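Local coordinates for putative immunoglobulin-blocking virulence protein (Mycoplasma mycoides subsp. capri, PDB 7ADK) that probably acts against host immunoglobulin as a virulence factor, here in complex with a lipoprotein partner, at residues S275-K280 with Y284-A289; E350-D355 with T530-V535; Y360-D365 with S503-G508. All coordinates share one frame; numbering follows the deposited sequence.

Contact 1 (S275-K280 with Y284-A289); sequences SKFQTK and YIWLIA
Phe277 and Trp286 meet through the far end of one ring and the root of the other. The two side chains cross at about a right angle, yet their ring planes are inclined by 44°, too oblique for a stack or an edge-to-face pair. CZ of Phe277 does most of the touching: it stands 3.4 Å above the indole plane of Trp286, toward the rim, with Trp286 CG 3.7 Å and Trp286 CB 3.8 Å from it. Trp286 keeps CG trans to its own backbone N (chi1 -172°), which carries the indole back along the helix toward the loop. Large, mostly apolar aromatic rings suit this buried place, where Trp286 also packs on Tyr270 and Leu273 and makes a cation-pi contact with Lys263. The motif is a loop folding onto the helix it leads into: Thr279 holds the N-cap position of helix 280-288, though without a side-chain capping bond, and the first helical turn is closed by Tyr284 N donating to Lys280 O at 3.0 Å. Beside that bond runs the Tyr284 ring, whose CD1 lies 3.2 Å from Lys280 O, approaching it obliquely. Of Lys280, only the backbone carbonyl and the root come near this ring. The Lys280 side chain leads away from 284-289; a long, flexible cation suits a place where NZ must reach Asp349 of the lipoprotein chain for a salt bridge.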
# COMPACT_ATOMS: atom_id res chain seq x y z
N SER A 275 16.80 38.70 37.22
CA SER A 275 16.16 37.94 38.31
C SER A 275 14.61 37.92 38.27
O SER A 275 14.00 37.14 38.98
CB SER A 275 16.64 38.50 39.65
OG SER A 275 16.17 39.82 39.88
N LYS A 276 13.98 38.77 37.46
CA LYS A 276 12.54 39.10 37.52
C LYS A 276 11.72 38.54 36.35
O LYS A 276 10.62 39.04 36.09
CB LYS A 276 12.36 40.62 37.69
CG LYS A 276 13.22 41.32 38.77
CD LYS A 276 13.08 40.75 40.19
CE LYS A 276 11.73 41.01 40.86
NZ LYS A 276 11.62 42.37 41.43
N PHE A 277 12.21 37.52 35.65
CA PHE A 277 11.48 36.87 34.54
C PHE A 277 10.91 35.50 34.92
O PHE A 277 11.55 34.68 35.57
CB PHE A 277 12.35 36.78 33.29
CG PHE A 277 12.49 38.11 32.58
CD1 PHE A 277 11.38 38.66 31.91
CD2 PHE A 277 13.71 38.80 32.59
CE1 PHE A 277 11.49 39.89 31.25
CE2 PHE A 277 13.82 40.03 31.91
CZ PHE A 277 12.72 40.57 31.25
N GLN A 278 9.68 35.25 34.47
CA GLN A 278 8.87 34.08 34.84
C GLN A 278 9.13 32.81 34.00
O GLN A 278 8.70 31.72 34.38
CB GLN A 278 7.38 34.44 34.77
CG GLN A 278 6.91 35.39 35.88
CD GLN A 278 7.50 36.79 35.79
OE1 GLN A 278 7.55 37.40 34.74
NE2 GLN A 278 8.02 37.33 36.86
N THR A 279 9.78 32.93 32.84
CA THR A 279 10.02 31.84 31.88
C THR A 279 11.28 32.17 31.09
O THR A 279 11.52 33.35 30.83
CB THR A 279 8.84 31.72 30.88
OG1 THR A 279 7.58 31.70 31.51
CG2 THR A 279 8.89 30.49 30.00
N LYS A 280 12.05 31.18 30.62
CA LYS A 280 13.26 31.45 29.82
C LYS A 280 12.97 32.25 28.56
O LYS A 280 13.60 33.27 28.35
CB LYS A 280 14.02 30.16 29.51
CG LYS A 280 14.69 29.50 30.72
CD LYS A 280 15.75 30.38 31.41
CE LYS A 280 15.19 31.24 32.55
NZ LYS A 280 16.23 32.07 33.17
N TYR A 284 14.54 35.81 27.11
CA TYR A 284 15.51 36.03 26.04
C TYR A 284 14.86 36.69 24.79
O TYR A 284 15.56 37.33 24.01
CB TYR A 284 16.50 34.85 26.01
CG TYR A 284 16.27 33.53 25.29
CD1 TYR A 284 15.30 32.64 25.75
CD2 TYR A 284 17.42 32.95 24.71
CE1 TYR A 284 15.32 31.27 25.46
CE2 TYR A 284 17.50 31.57 24.46
CZ TYR A 284 16.43 30.72 24.80
OH TYR A 284 16.50 29.39 24.56
N ILE A 285 13.52 36.78 24.75
CA ILE A 285 12.74 37.78 23.99
C ILE A 285 13.16 39.23 24.33
O ILE A 285 13.29 40.08 23.45
CB ILE A 285 11.22 37.58 24.22
CG1 ILE A 285 10.72 36.35 23.43
CG2 ILE A 285 10.37 38.80 23.82
CD1 ILE A 285 9.28 35.92 23.71
N TRP A 286 13.38 39.53 25.61
CA TRP A 286 13.80 40.86 26.05
C TRP A 286 15.26 41.16 25.69
O TRP A 286 15.65 42.32 25.67
CB TRP A 286 13.48 41.02 27.55
CG TRP A 286 13.68 42.37 28.16
CD1 TRP A 286 12.79 43.38 28.15
CD2 TRP A 286 14.83 42.87 28.89
NE1 TRP A 286 13.35 44.50 28.72
CE2 TRP A 286 14.63 44.26 29.15
CE3 TRP A 286 16.01 42.29 29.39
CZ2 TRP A 286 15.60 45.05 29.76
CZ3 TRP A 286 16.95 43.07 30.09
CH2 TRP A 286 16.78 44.45 30.23
N LEU A 287 16.09 40.17 25.33
CA LEU A 287 17.41 40.44 24.75
C LEU A 287 17.28 40.90 23.29
O LEU A 287 17.64 42.02 22.99
CB LEU A 287 18.38 39.25 24.89
CG LEU A 287 19.12 39.04 26.21
CD1 LEU A 287 19.82 40.29 26.69
CD2 LEU A 287 18.24 38.54 27.33
N ILE A 288 16.69 40.10 22.41
CA ILE A 288 16.52 40.44 20.99
C ILE A 288 15.77 41.76 20.79
O ILE A 288 16.21 42.58 19.99
CB ILE A 288 15.85 39.28 20.21
CG1 ILE A 288 14.45 38.91 20.71
CG2 ILE A 288 16.76 38.06 20.25
CD1 ILE A 288 13.79 37.70 20.05
N ALA A 289 14.73 42.05 21.57
CA ALA A 289 14.00 43.32 21.50
C ALA A 289 14.77 44.54 22.06
O ALA A 289 14.23 45.65 22.05
CB ALA A 289 12.65 43.13 22.17

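Contact 2 (E350-D355 with T530-V535)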
# COMPACT_ATOMS: atom_id res chain seq x y z
N GLU A 350 14.51 29.93 -24.83
CA GLU A 350 14.93 29.46 -26.16
C GLU A 350 14.81 27.95 -26.43
O GLU A 350 14.72 27.60 -27.60
CB GLU A 350 16.34 29.98 -26.47
CG GLU A 350 17.47 29.00 -26.11
CD GLU A 350 18.87 29.61 -26.24
OE1 GLU A 350 19.06 30.83 -26.01
OE2 GLU A 350 19.81 28.85 -26.59
N TYR A 351 14.80 27.07 -25.43
CA TYR A 351 14.55 25.64 -25.69
C TYR A 351 13.07 25.32 -25.75
O TYR A 351 12.64 24.57 -26.62
CB TYR A 351 15.26 24.70 -24.71
CG TYR A 351 16.73 24.49 -25.01
CD1 TYR A 351 17.13 23.91 -26.22
CD2 TYR A 351 17.70 24.84 -24.07
CE1 TYR A 351 18.49 23.72 -26.51
CE2 TYR A 351 19.06 24.68 -24.35
CZ TYR A 351 19.45 24.14 -25.59
OH TYR A 351 20.77 24.02 -25.87
N ARG A 352 12.26 25.91 -24.88
CA ARG A 352 10.81 25.68 -24.88
C ARG A 352 10.15 26.21 -26.15
O ARG A 352 10.41 27.33 -26.57
CB ARG A 352 10.16 26.28 -23.63
CG ARG A 352 10.76 25.64 -22.39
CD ARG A 352 10.08 26.09 -21.10
NE ARG A 352 8.83 25.37 -20.87
CZ ARG A 352 8.41 24.93 -19.71
NH1 ARG A 352 8.92 25.30 -18.57
NH2 ARG A 352 7.46 24.06 -19.68
N VAL A 353 9.23 25.44 -26.73
CA VAL A 353 8.16 26.00 -27.55
C VAL A 353 7.08 26.52 -26.60
O VAL A 353 6.93 25.98 -25.50
CB VAL A 353 7.67 24.99 -28.60
CG1 VAL A 353 6.87 23.84 -28.04
CG2 VAL A 353 6.83 25.67 -29.67
N PHE A 354 6.40 27.61 -26.94
CA PHE A 354 5.68 28.44 -25.97
C PHE A 354 6.62 29.01 -24.89
O PHE A 354 6.41 28.88 -23.68
CB PHE A 354 4.42 27.75 -25.43
CG PHE A 354 3.55 27.11 -26.49
CD1 PHE A 354 3.09 27.86 -27.58
CD2 PHE A 354 3.19 25.75 -26.38
CE1 PHE A 354 2.25 27.29 -28.54
CE2 PHE A 354 2.35 25.17 -27.35
CZ PHE A 354 1.87 25.95 -28.42
N ASP A 355 7.71 29.63 -25.34
CA ASP A 355 8.77 30.26 -24.54
C ASP A 355 8.30 31.43 -23.67
O ASP A 355 7.27 32.06 -23.95
CB ASP A 355 9.86 30.77 -25.49
CG ASP A 355 9.36 31.85 -26.45
OD1 ASP A 355 8.54 31.54 -27.33
OD2 ASP A 355 9.79 33.01 -26.33
N THR A 530 12.88 19.30 -17.99
CA THR A 530 13.55 19.04 -16.71
C THR A 530 13.29 20.14 -15.68
O THR A 530 13.52 19.98 -14.48
CB THR A 530 15.04 18.91 -17.02
OG1 THR A 530 15.75 18.43 -15.90
CG2 THR A 530 15.67 20.22 -17.50
N ILE A 531 12.79 21.28 -16.17
CA ILE A 531 12.13 22.34 -15.41
C ILE A 531 10.70 21.83 -15.10
O ILE A 531 10.41 20.67 -15.37
CB ILE A 531 12.22 23.64 -16.25
CG1 ILE A 531 13.71 24.01 -16.45
CG2 ILE A 531 11.48 24.84 -15.66
CD1 ILE A 531 13.98 25.07 -17.50
N ASP A 532 9.79 22.61 -14.52
CA ASP A 532 8.45 22.12 -14.15
C ASP A 532 8.50 20.97 -13.13
O ASP A 532 7.71 20.03 -13.15
CB ASP A 532 7.58 21.85 -15.39
CG ASP A 532 7.35 23.01 -16.36
OD1 ASP A 532 7.86 24.14 -16.16
OD2 ASP A 532 6.66 22.78 -17.38
N TYR A 533 9.48 21.04 -12.23
CA TYR A 533 9.70 20.14 -11.10
C TYR A 533 9.00 20.67 -9.84
O TYR A 533 9.42 21.68 -9.27
CB TYR A 533 11.20 20.00 -10.89
CG TYR A 533 11.62 19.25 -9.65
CD1 TYR A 533 11.67 17.85 -9.66
CD2 TYR A 533 12.01 19.96 -8.50
CE1 TYR A 533 12.18 17.17 -8.54
CE2 TYR A 533 12.52 19.28 -7.39
CZ TYR A 533 12.63 17.88 -7.42
OH TYR A 533 13.16 17.22 -6.36
N ASN A 534 7.93 20.00 -9.42
CA ASN A 534 6.96 20.51 -8.45
C ASN A 534 6.75 19.53 -7.27
O ASN A 534 5.62 19.29 -6.86
CB ASN A 534 5.68 20.91 -9.19
CG ASN A 534 5.80 22.15 -10.05
OD1 ASN A 534 6.60 23.02 -9.85
ND2 ASN A 534 4.97 22.28 -11.02
N VAL A 535 7.84 18.98 -6.71
CA VAL A 535 7.77 18.07 -5.55
C VAL A 535 8.23 18.78 -4.27
O VAL A 535 9.33 19.33 -4.19
CB VAL A 535 8.49 16.73 -5.79
CG1 VAL A 535 8.12 16.13 -7.15
CG2 VAL A 535 10.00 16.80 -5.73
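Arg352 and Asp532 form a bidentate, end-on salt bridge that joins the turn leaving helix 339-351 to the long loop between strands 516-517 and 547-548. The side chains approach from opposite directions, and each terminal nitrogen of the guanidinium takes one carboxylate oxygen. Arg352 NH1 donates to Asp532 OD1 at 2.9 Å, almost straight at 177°, while Arg352 NH2 reaches Asp532 OD2 at 2.8 Å. Both oxygens lie close to the guanidinium plane, so the arginine is used along its edge. The carboxylate does not lie flat against it: the two planes are turned 39° apart, OD1 being approached from above its plane and OD2 from the syn side with a similar tilt. Arg352 extends through its first carbons and then bends at CG-CD (chi3 80°), which turns the guanidinium to meet the acid end-on. An arginine suits this place because the backbones stay well apart, the closest CA atoms, those of Arg352 and Ile531, being 10.1 Å from each other; a flat, two-pronged cation spans that gap and keeps its charge paired although the site is buried. Asp532 has a left-handed backbone conformation, and its short side chain supplies the matching two oxygens. Arg352 NH1 also bonds Asn348 OD1. Asp532 OD2 takes Arg362 NE in a second salt bridge, Tyr505 OH and Asn529 ND2; lying between two arginines would probably favour its charged form. Ile531, packed on Leu344, supplies an apolar flank: its CG2 methyl stands 3.9 Å from Arg352 NH1, oblique to the guanidinium plane.

Contact 3 (Y360-D365 with S503-G508); sequences YSRSSD and SLYTSG
Arg362 reaches Tyr505 with its last atoms. Its CB points toward strand 502-506, and the aliphatic chain beyond it makes no contact with that strand; the side chain packs instead on Tyr356 and Ile367. The chain runs extended through CG and bends about CG-CD (chi3 -53°), presenting NE to Asp532 OD2 in a salt bridge. At the tip the two terminal nitrogens part company. NH2 donates to Thr371 O, and NH1 to Tyr505 OH at 2.9 Å, with the hydroxyl in the guanidinium plane although the N-H...O angle is only 146°. Tyr505 belongs to strand 502-506, which pairs parallel with strand 473-481 in the mixed sheet, so this bond ties the sheet to the loop entering helix 364-369. Guanidinium and phenol planes lie 43° apart. A tyrosine suits the spot: its ring spans the distance from the sheet, resting one face over Ser503 CB two residues back, and its hydroxyl also hydrogen-bonds Asp532 OD2. Beyond the ring the strand ends in an ST turn, Gly508 N donating to Thr506 OG1 at 3.3 Å, while across the contact Ser363 OG caps helix 364-369 through a weak bond from Asp365 N.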
# COMPACT_ATOMS: atom_id res chain seq x y z
N TYR A 360 11.47 31.04 -13.83
CA TYR A 360 10.65 30.20 -12.96
C TYR A 360 10.11 28.95 -13.67
O TYR A 360 9.76 28.98 -14.85
CB TYR A 360 9.49 31.02 -12.38
CG TYR A 360 9.93 32.36 -11.83
CD1 TYR A 360 10.86 32.43 -10.78
CD2 TYR A 360 9.45 33.54 -12.42
CE1 TYR A 360 11.32 33.68 -10.33
CE2 TYR A 360 9.91 34.79 -11.98
CZ TYR A 360 10.85 34.86 -10.94
OH TYR A 360 11.31 36.05 -10.51
N SER A 361 9.98 27.85 -12.93
CA SER A 361 9.22 26.67 -13.36
C SER A 361 7.72 26.95 -13.36
O SER A 361 7.23 27.79 -12.60
CB SER A 361 9.54 25.49 -12.45
OG SER A 361 9.18 25.76 -11.13
N ARG A 362 6.95 26.25 -14.19
CA ARG A 362 5.49 26.41 -14.22
C ARG A 362 4.82 25.71 -13.03
O ARG A 362 5.25 24.64 -12.61
CB ARG A 362 4.92 25.90 -15.54
CG ARG A 362 5.52 26.62 -16.75
CD ARG A 362 4.75 26.28 -18.02
NE ARG A 362 4.65 24.83 -18.23
CZ ARG A 362 3.62 24.18 -18.72
NH1 ARG A 362 3.69 22.92 -18.91
NH2 ARG A 362 2.49 24.74 -19.02
N SER A 363 3.76 26.32 -12.52
CA SER A 363 2.90 25.76 -11.46
C SER A 363 2.18 24.50 -11.93
O SER A 363 1.89 24.37 -13.11
CB SER A 363 1.88 26.81 -11.03
OG SER A 363 0.92 26.30 -10.15
N SER A 364 1.78 23.62 -11.02
CA SER A 364 0.95 22.45 -11.31
C SER A 364 -0.36 22.78 -12.03
O SER A 364 -0.77 22.03 -12.92
CB SER A 364 0.66 21.72 -10.00
OG SER A 364 -0.25 20.67 -10.16
N ASP A 365 -1.02 23.90 -11.72
CA ASP A 365 -2.23 24.37 -12.41
C ASP A 365 -1.94 24.86 -13.84
O ASP A 365 -2.71 24.59 -14.76
CB ASP A 365 -2.94 25.48 -11.61
CG ASP A 365 -3.83 25.00 -10.45
OD1 ASP A 365 -3.88 23.79 -10.14
OD2 ASP A 365 -4.51 25.86 -9.83
N SER A 503 7.85 16.45 -22.91
CA SER A 503 7.50 16.54 -21.50
C SER A 503 6.99 15.20 -20.99
O SER A 503 5.96 14.71 -21.44
CB SER A 503 6.47 17.62 -21.30
OG SER A 503 7.05 18.83 -20.96
N LEU A 504 7.73 14.62 -20.05
CA LEU A 504 7.39 13.38 -19.38
C LEU A 504 6.85 13.74 -18.00
O LEU A 504 7.62 14.10 -17.11
CB LEU A 504 8.60 12.42 -19.35
CG LEU A 504 9.24 12.12 -20.72
CD1 LEU A 504 10.30 11.05 -20.58
CD2 LEU A 504 8.23 11.64 -21.75
N TYR A 505 5.53 13.69 -17.84
CA TYR A 505 4.79 14.23 -16.70
C TYR A 505 3.96 13.14 -16.01
O TYR A 505 3.53 12.19 -16.65
CB TYR A 505 3.84 15.35 -17.16
CG TYR A 505 4.40 16.69 -17.62
CD1 TYR A 505 5.36 17.37 -16.86
CD2 TYR A 505 3.84 17.32 -18.74
CE1 TYR A 505 5.76 18.68 -17.21
CE2 TYR A 505 4.19 18.64 -19.07
CZ TYR A 505 5.15 19.32 -18.30
OH TYR A 505 5.46 20.61 -18.61
N THR A 506 3.66 13.31 -14.73
CA THR A 506 2.61 12.54 -14.03
C THR A 506 1.86 13.46 -13.09
O THR A 506 2.39 14.49 -12.69
CB THR A 506 3.11 11.34 -13.19
OG1 THR A 506 3.71 11.73 -11.98
CG2 THR A 506 4.17 10.50 -13.86
N SER A 507 0.66 13.06 -12.67
CA SER A 507 -0.07 13.68 -11.55
C SER A 507 -0.04 12.81 -10.29
O SER A 507 -1.01 12.79 -9.53
CB SER A 507 -1.48 14.09 -11.98
OG SER A 507 -1.46 14.89 -13.16
N GLY A 508 1.03 12.04 -10.08
CA GLY A 508 1.24 11.11 -8.95
C GLY A 508 2.63 11.22 -8.32
O GLY A 508 3.23 12.29 -8.36

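In the fold
From the N terminus the chain first meets contact 1, which spans the first turn of helix 280-288 and folds the preceding loop back onto it, near the lipoprotein partner. It is finished before the others open and lies about 50 Å, centre to centre, from contact 2. Contact 2 opens at the end of helix 339-351 and closes across 174 intervening residues; contact 3 opens and closes wholly within that interval, joining the start of helix 364-369 to strand 502-506 of the mixed sheet. The centres of contacts 2 and 3 lie only about 9 Å apart. Asp532 is shared between them, and Asn534 of contact 2 hydrogen-bonds Arg362 O of contact 3, so helix ends, sheet and loop meet in one buried region.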